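PDB 6WOP: 4-aminobutyrate transaminase from Acinetobacter baumannii, which catalyses the pyridoxal 5'-phosphate-dependent transfer of the amino group of 4-aminobutyrate to 2-oxoglutarate, as a class-III aminotransferase. Local coordinates for the interface of chains A and B. Residues are numbered along the deposited sequence; one frame, centred on the assembly and turned at random. Chains: chain A/B, 4-aminobutyrate transaminase.

The interface of chains A and B. Residues chain A 71-77; chain B 28-31, 58-59.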
# COMPACT_ATOMS: atom_id res chain seq x y z
N LEU A 71 30.30 -29.48 -13.62
CA LEU A 71 29.42 -30.62 -13.39
C LEU A 71 30.16 -31.79 -12.77
O LEU A 71 29.50 -32.68 -12.24
CB LEU A 71 28.80 -31.11 -14.70
CG LEU A 71 27.76 -30.20 -15.37
CD1 LEU A 71 27.40 -30.79 -16.79
CD2 LEU A 71 26.54 -30.17 -14.45
N THR A 72 31.50 -31.84 -12.88
CA THR A 72 32.25 -32.90 -12.21
C THR A 72 32.51 -32.55 -10.75
O THR A 72 33.07 -33.37 -10.02
CB THR A 72 33.62 -33.16 -12.87
OG1 THR A 72 34.50 -32.09 -12.54
CG2 THR A 72 33.51 -33.22 -14.35
N LYS A 73 32.14 -31.37 -10.31
CA LYS A 73 32.44 -30.96 -8.94
C LYS A 73 31.17 -30.88 -8.09
O LYS A 73 31.01 -31.70 -7.17
CB LYS A 73 33.16 -29.62 -8.97
CG LYS A 73 34.55 -29.70 -9.69
CD LYS A 73 35.17 -28.30 -9.80
CE LYS A 73 36.54 -28.30 -10.49
NZ LYS A 73 37.00 -26.86 -10.69
N PHE A 74 30.28 -29.94 -8.38
CA PHE A 74 29.00 -29.82 -7.68
C PHE A 74 28.15 -28.82 -8.44
O PHE A 74 28.68 -27.93 -9.12
CB PHE A 74 29.17 -29.39 -6.20
CG PHE A 74 29.91 -28.10 -6.00
CD1 PHE A 74 31.29 -28.10 -5.96
CD2 PHE A 74 29.23 -26.90 -5.88
CE1 PHE A 74 31.99 -26.94 -5.81
CE2 PHE A 74 29.94 -25.71 -5.68
CZ PHE A 74 31.30 -25.74 -5.67
N THR A 75 26.83 -28.98 -8.35
CA THR A 75 25.93 -28.06 -9.02
C THR A 75 25.17 -27.17 -8.07
O THR A 75 24.64 -26.15 -8.52
CB THR A 75 24.89 -28.80 -9.87
OG1 THR A 75 23.86 -29.31 -9.02
CG2 THR A 75 25.50 -30.00 -10.62
N HIS A 76 25.13 -27.49 -6.79
CA HIS A 76 24.32 -26.71 -5.85
C HIS A 76 24.70 -27.09 -4.43
O HIS A 76 24.63 -28.28 -4.06
CB HIS A 76 22.81 -26.97 -6.03
CG HIS A 76 22.00 -26.33 -4.94
ND1 HIS A 76 21.63 -24.99 -4.96
CD2 HIS A 76 21.50 -26.85 -3.80
CE1 HIS A 76 20.92 -24.73 -3.86
NE2 HIS A 76 20.83 -25.85 -3.15
N THR A 77 25.12 -26.09 -3.63
CA THR A 77 25.25 -26.27 -2.18
C THR A 77 24.33 -25.40 -1.35
O THR A 77 24.17 -25.68 -0.16
CB THR A 77 26.70 -25.96 -1.73
OG1 THR A 77 27.01 -24.58 -1.98
CG2 THR A 77 27.73 -26.86 -2.45
N ALA B 28 33.11 -25.49 -0.37
CA ALA B 28 32.88 -26.76 -1.07
C ALA B 28 33.81 -26.86 -2.26
O ALA B 28 33.98 -25.89 -3.03
CB ALA B 28 31.44 -26.88 -1.57
N GLU B 29 34.41 -28.04 -2.43
CA GLU B 29 35.23 -28.36 -3.60
C GLU B 29 34.61 -29.43 -4.49
O GLU B 29 34.76 -29.38 -5.72
CB GLU B 29 36.64 -28.83 -3.17
CG GLU B 29 37.52 -29.53 -4.22
CD GLU B 29 38.13 -28.59 -5.24
OE1 GLU B 29 38.22 -29.00 -6.43
OE2 GLU B 29 38.51 -27.45 -4.87
N LYS B 30 33.87 -30.35 -3.92
CA LYS B 30 33.26 -31.42 -4.71
C LYS B 30 32.13 -31.99 -3.86
O LYS B 30 32.23 -31.97 -2.64
CB LYS B 30 34.28 -32.52 -5.04
CG LYS B 30 33.68 -33.74 -5.73
CD LYS B 30 34.72 -34.80 -6.18
CE LYS B 30 34.05 -35.74 -7.17
NZ LYS B 30 34.99 -36.67 -7.86
N ALA B 31 31.06 -32.48 -4.49
CA ALA B 31 30.01 -33.16 -3.75
C ALA B 31 29.42 -34.26 -4.62
O ALA B 31 29.32 -34.10 -5.83
CB ALA B 31 28.88 -32.19 -3.32
N HIS B 58 23.48 -34.89 -4.48
CA HIS B 58 24.40 -34.11 -5.31
C HIS B 58 24.77 -34.92 -6.53
O HIS B 58 25.29 -36.05 -6.41
CB HIS B 58 25.66 -33.75 -4.55
CG HIS B 58 25.43 -32.79 -3.42
ND1 HIS B 58 25.54 -31.42 -3.58
CD2 HIS B 58 25.13 -33.00 -2.12
CE1 HIS B 58 25.34 -30.83 -2.40
NE2 HIS B 58 25.11 -31.77 -1.50
N ARG B 59 24.62 -34.32 -7.69
CA ARG B 59 25.17 -34.94 -8.92
C ARG B 59 24.64 -36.36 -9.09
O ARG B 59 25.37 -37.28 -9.44
CB ARG B 59 26.71 -34.88 -8.94
CG ARG B 59 27.25 -33.43 -9.16
CD ARG B 59 28.76 -33.27 -9.07
NE ARG B 59 29.46 -34.28 -9.89
CZ ARG B 59 30.20 -35.29 -9.43
NH1 ARG B 59 30.35 -35.45 -8.12
NH2 ARG B 59 30.77 -36.15 -10.28
O HOH W 1 25.55 -30.77 -6.43
O HOH W 2 23.08 -31.83 -8.41
O HOH W 3 34.02 -36.08 -10.71
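With CG anti to its carbonyl carbon (chi1 -71°) and a bend at chi3 (50°), B:Arg59 lays its guanidinium against the chain that leaves helix 61-71 of chain A. Its NE donates to the helix-terminal carbonyl, A:Leu71 O, at 2.8 Å, a bent bond in which the donor sits above the carbonyl plane. The next carbonyl, A:Thr72 O, lies over the centre of one guanidinium face, 3.5 Å above its plane. The positive charge expected on B:Arg59 would complement the C-terminal end of the helix. From its own chain, NH1 donates to B:Ala31 O at 2.9 Å, with this acceptor in the guanidinium plane; together with the NE bond this should restrict rotation of the group. Alongside, strand 28-32 gives a straighter backbone bond, B:Ala31 N to A:Lys73 O (2.8 Å). A:Phe74 takes the crowded position between its backbone N and carbonyl carbon (chi1 57°), which turns its ring along this strand: the backbone O of the poorly ordered B:Glu29 lies at the ring edge, in plane, while B:Ala28 CB lies over the rim of one face. The extended B:Lys30 passes A:Lys73 O with its CG and A:Thr72 O with its CE, and its NZ shares a water with A:Thr72 O. Another water joins B:His58 ND1 (2.9 Å) to A:Thr75 N (2.9 Å), and a third links A:Thr75 OG1 to B:Arg59 N. The patch, repeated by the two-fold axis, clasps the segment after helix 61-71 to the neighbouring subunit and so contributes to the dimer typical of this aminotransferase family.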